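Local coordinates for protein galactose-1-phosphate uridylyltransferase (Pyrobaculum aerophilum str. IM2, PDB 6K9Z) that probably transfers uridylyl groups between UDP-glucose and hexose 1-phosphates in galactose metabolism, and binds zinc, iron and UDP, at residues A[151-156]-A[261-266]. The protein carries 1 engineered substitution. Residues are numbered along the deposited sequence; the frame is centred on the assembly and turned at random.
Sequences PRVRAE and QYYHLH. With FE (Fe (III) ion), chain E; ZN (zinc ion), chain D.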
ATOM      1  N   PRO A 151      10.282   4.837   3.060  1.00 17.07           N
ATOM      2  CA  PRO A 151      10.103   3.964   4.222  1.00 18.10           C
ATOM      3  C   PRO A 151      10.209   2.461   3.930  1.00 17.68           C
ATOM      4  O   PRO A 151      10.802   1.765   4.754  1.00 18.18           O
ATOM      5  CB  PRO A 151       8.727   4.357   4.792  1.00 19.18           C
ATOM      6  CG  PRO A 151       8.664   5.838   4.441  1.00 19.07           C
ATOM      7  CD  PRO A 151       9.278   5.927   3.053  1.00 17.87           C
ATOM      8  N   ARG A 152       9.706   1.992   2.789  1.00 17.29           N
ATOM      9  CA  ARG A 152       9.738   0.534   2.514  1.00 17.65           C
ATOM     10  C   ARG A 152      11.195   0.099   2.325  1.00 16.43           C
ATOM     11  O   ARG A 152      11.596  -0.934   2.832  1.00 16.47           O
ATOM     12  CB  ARG A 152       8.898   0.182   1.290  1.00 18.28           C
ATOM     13  CG  ARG A 152       8.998  -1.294   0.896  1.00 20.28           C
ATOM     14  CD  ARG A 152       8.007  -1.824  -0.143  1.00 21.81           C
ATOM     15  NE  ARG A 152       6.738  -1.763   0.495  1.00 23.56           N
ATOM     16  CZ  ARG A 152       6.284  -2.654   1.335  1.00 24.84           C
ATOM     17  NH1 ARG A 152       6.934  -3.769   1.542  1.00 25.36           N
ATOM     18  NH2 ARG A 152       5.117  -2.455   1.919  1.00 27.78           N
ATOM     19  N   VAL A 153      11.985   0.953   1.674  1.00 17.39           N
ATOM     20  CA  VAL A 153      13.424   0.650   1.451  1.00 16.35           C
ATOM     21  C   VAL A 153      14.168   0.791   2.772  1.00 16.67           C
ATOM     22  O   VAL A 153      14.995  -0.083   3.037  1.00 15.58           O
ATOM     23  CB  VAL A 153      14.040   1.502   0.321  1.00 16.79           C
ATOM     24  CG1 VAL A 153      15.550   1.213   0.195  1.00 16.37           C
ATOM     25  CG2 VAL A 153      13.281   1.235  -0.990  1.00 16.90           C
ATOM     26  N   ARG A 154      13.828   1.767   3.619  1.00 18.08           N
ATOM     27  CA  ARG A 154      14.449   1.893   4.953  1.00 19.55           C
ATOM     28  C   ARG A 154      14.238   0.580   5.713  1.00 18.90           C
ATOM     29  O   ARG A 154      15.182   0.142   6.380  1.00 18.27           O
ATOM     30  CB  ARG A 154      13.882   3.048   5.770  1.00 23.14           C
ATOM     31  CG  ARG A 154      14.541   3.246   7.137  1.00 26.94           C
ATOM     32  CD  ARG A 154      14.042   4.496   7.846  1.00 32.16           C
ATOM     33  NE  ARG A 154      14.561   5.810   7.357  1.00 37.56           N
ATOM     34  CZ  ARG A 154      13.937   6.668   6.473  1.00 40.46           C
ATOM     35  NH1 ARG A 154      12.792   6.342   5.886  1.00 38.29           N
ATOM     36  NH2 ARG A 154      14.491   7.854   6.180  1.00 46.14           N
ATOM     37  N   ALA A 155      13.012   0.050   5.758  1.00 18.61           N
ATOM     38  CA  ALA A 155      12.702  -1.199   6.504  1.00 19.21           C
ATOM     39  C   ALA A 155      13.611  -2.316   5.933  1.00 17.98           C
ATOM     40  O   ALA A 155      14.246  -3.059   6.723  1.00 18.07           O
ATOM     41  CB  ALA A 155      11.242  -1.540   6.368  1.00 20.05           C
ATOM     42  N   GLU A 156      13.751  -2.383   4.601  1.00 16.46           N
ATOM     43  CA  GLU A 156      14.535  -3.474   3.969  1.00 16.05           C
ATOM     44  C   GLU A 156      16.018  -3.292   4.343  1.00 16.25           C
ATOM     45  O   GLU A 156      16.702  -4.312   4.618  1.00 15.97           O
ATOM     46  CB  GLU A 156      14.380  -3.504   2.459  1.00 15.64           C
ATOM     47  CG  GLU A 156      12.971  -3.729   1.904  1.00 15.84           C
ATOM     48  CD  GLU A 156      12.889  -4.204   0.466  1.00 16.22           C
ATOM     49  OE1 GLU A 156      13.968  -4.264  -0.226  1.00 16.29           O
ATOM     50  OE2 GLU A 156      11.771  -4.544   0.010  1.00 16.61           O
ATOM     51  N   GLN A 261      27.610  -3.246   1.510  1.00 21.54           N
ATOM     52  CA  GLN A 261      27.920  -4.696   1.559  1.00 22.69           C
ATOM     53  C   GLN A 261      26.656  -5.494   1.918  1.00 21.26           C
ATOM     54  O   GLN A 261      26.608  -6.665   1.550  1.00 20.67           O
ATOM     55  CB  GLN A 261      29.026  -4.950   2.584  1.00 25.37           C
ATOM     56  CG  GLN A 261      30.412  -4.625   2.061  1.00 29.85           C
ATOM     57  CD  GLN A 261      31.451  -4.847   3.151  1.00 34.37           C
ATOM     58  OE1 GLN A 261      31.237  -4.526   4.327  1.00 40.57           O
ATOM     59  NE2 GLN A 261      32.566  -5.453   2.780  1.00 37.85           N
ATOM     60  N   TYR A 262      25.683  -4.893   2.608  1.00 20.78           N
ATOM     61  CA  TYR A 262      24.593  -5.624   3.317  1.00 20.88           C
ATOM     62  C   TYR A 262      23.280  -5.524   2.544  1.00 19.66           C
ATOM     63  O   TYR A 262      22.320  -6.288   2.863  1.00 19.71           O
ATOM     64  CB  TYR A 262      24.360  -5.082   4.727  1.00 22.14           C
ATOM     65  CG  TYR A 262      24.138  -3.593   4.812  1.00 23.28           C
ATOM     66  CD1 TYR A 262      25.220  -2.734   4.976  1.00 25.06           C
ATOM     67  CD2 TYR A 262      22.861  -3.046   4.724  1.00 24.04           C
ATOM     68  CE1 TYR A 262      25.049  -1.366   5.051  1.00 26.54           C
ATOM     69  CE2 TYR A 262      22.685  -1.672   4.769  1.00 25.80           C
ATOM     70  CZ  TYR A 262      23.775  -0.846   4.941  1.00 26.77           C
ATOM     71  OH  TYR A 262      23.625   0.503   5.005  1.00 31.07           O
ATOM     72  N   TYR A 263      23.236  -4.616   1.578  1.00 18.28           N
ATOM     73  CA  TYR A 263      22.037  -4.472   0.725  1.00 16.75           C
ATOM     74  C   TYR A 263      22.405  -4.683  -0.732  1.00 16.53           C
ATOM     75  O   TYR A 263      23.547  -4.507  -1.144  1.00 17.03           O
ATOM     76  CB  TYR A 263      21.358  -3.134   0.963  1.00 16.01           C
ATOM     77  CG  TYR A 263      19.930  -3.052   0.450  1.00 15.46           C
ATOM     78  CD1 TYR A 263      18.918  -3.770   1.056  1.00 15.62           C
ATOM     79  CD2 TYR A 263      19.563  -2.160  -0.552  1.00 15.49           C
ATOM     80  CE1 TYR A 263      17.587  -3.630   0.684  1.00 14.83           C
ATOM     81  CE2 TYR A 263      18.235  -2.046  -0.974  1.00 14.92           C
ATOM     82  CZ  TYR A 263      17.251  -2.777  -0.347  1.00 14.55           C
ATOM     83  OH  TYR A 263      15.940  -2.598  -0.735  1.00 14.72           O
ATOM     84  N   HIS A 264      21.443  -5.284  -1.436  1.00 16.34           N
ATOM     85  CA  HIS A 264      21.564  -5.753  -2.840  1.00 15.87           C
ATOM     86  C   HIS A 264      20.402  -5.179  -3.659  1.00 15.15           C
ATOM     87  O   HIS A 264      19.246  -5.412  -3.269  1.00 14.23           O
ATOM     88  CB  HIS A 264      21.528  -7.285  -2.777  1.00 16.90           C
ATOM     89  CG  HIS A 264      22.009  -8.033  -3.972  1.00 16.53           C
ATOM     90  ND1 HIS A 264      22.779  -9.169  -3.851  1.00 17.46           N
ATOM     91  CD2 HIS A 264      21.780  -7.872  -5.289  1.00 15.84           C
ATOM     92  CE1 HIS A 264      23.029  -9.658  -5.043  1.00 17.31           C
ATOM     93  NE2 HIS A 264      22.428  -8.883  -5.941  1.00 16.72           N
ATOM     94  N   LEU A 265      20.766  -4.564  -4.840  1.00 14.82           N
ATOM     95  CA  LEU A 265      19.671  -3.865  -5.526  1.00 14.49           C
ATOM     96  C   LEU A 265      18.776  -4.900  -6.177  1.00 14.07           C
ATOM     97  O   LEU A 265      19.246  -6.052  -6.524  1.00 14.50           O
ATOM     98  CB  LEU A 265      20.191  -2.873  -6.562  1.00 15.34           C
ATOM     99  CG  LEU A 265      21.003  -3.413  -7.727  1.00 15.95           C
ATOM    100  CD1 LEU A 265      20.177  -4.014  -8.847  1.00 16.27           C
ATOM    101  CD2 LEU A 265      21.847  -2.270  -8.329  1.00 16.87           C
ATOM    102  N   HIS A 266      17.558  -4.624  -6.475  1.00 13.37           N
ATOM    103  CA  HIS A 266      16.633  -5.556  -7.176  1.00 12.74           C
ATOM    104  C   HIS A 266      15.479  -4.725  -7.727  1.00 12.75           C
ATOM    105  O   HIS A 266      15.124  -3.692  -7.065  1.00 12.82           O
ATOM    106  CB  HIS A 266      16.151  -6.678  -6.242  1.00 12.94           C
ATOM    107  CG  HIS A 266      15.697  -6.193  -4.891  1.00 12.51           C
ATOM    108  ND1 HIS A 266      16.595  -5.820  -3.877  1.00 12.38           N
ATOM    109  CD2 HIS A 266      14.467  -6.051  -4.366  1.00 12.63           C
ATOM    110  CE1 HIS A 266      15.905  -5.454  -2.803  1.00 13.83           C
ATOM    111  NE2 HIS A 266      14.617  -5.638  -3.039  1.00 12.50           N
TER
HETATM  112 FE    FE E 403      12.774  -5.095  -1.933  1.00 14.53          FE
HETATM  113 ZN    ZN D 402      24.166  -9.492  -2.006  1.00 18.40          ZN
HETATM  114  O   HOH W   1      12.736  -7.114  -0.975  1.00 15.61           O
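OE1 of E156 is gripped twice: the iron(III) ion binds it at 2.2 Å, and the hydroxyl OH of Y263 donates it a hydrogen bond of 2.6 Å. That hydroxyl arrives on the anti side of the carboxylate, 33° out of its plane, while OE1 lies at the phenol edge, in the plane of the ring. With E156 OE2 also on the iron at 2.3 Å, the carboxylate is bidentate; chelation fixes its rotation, and Y263 acts as a second-shell residue that holds one of its oxygens. From 261-266 the first-shell ligand is H266, whose NE2 meets the iron at 2.2 Å. NE2 and E156 OE1 come close because they share the metal, without a hydrogen bond between them. The other imidazole nitrogen, ND1 of H266, donates to O of H264 at 2.8 Å, and that oxygen lies within 2° of the ring plane; together with the metal bond, this should hold the ring's rotation. Water 1 is a further ligand, and H252 and E268 complete the site. Apolar packing is slight: CB of E156 lies 3.7 Å from CE1 of Y263, and CG1 of V153 lies 3.9 Å from OH of Y263, the two side chains crossing at about a right angle. H264 turns to a separate zinc site with C170, C173 and H211, so 261-266 serves two metals. Through E156 on one side and H252, H266 and E268 on the other, the iron ties the start of helix 151-167 to neighbouring antiparallel strands 247-252 and 266-271; V153 and Y263 both pack on H252.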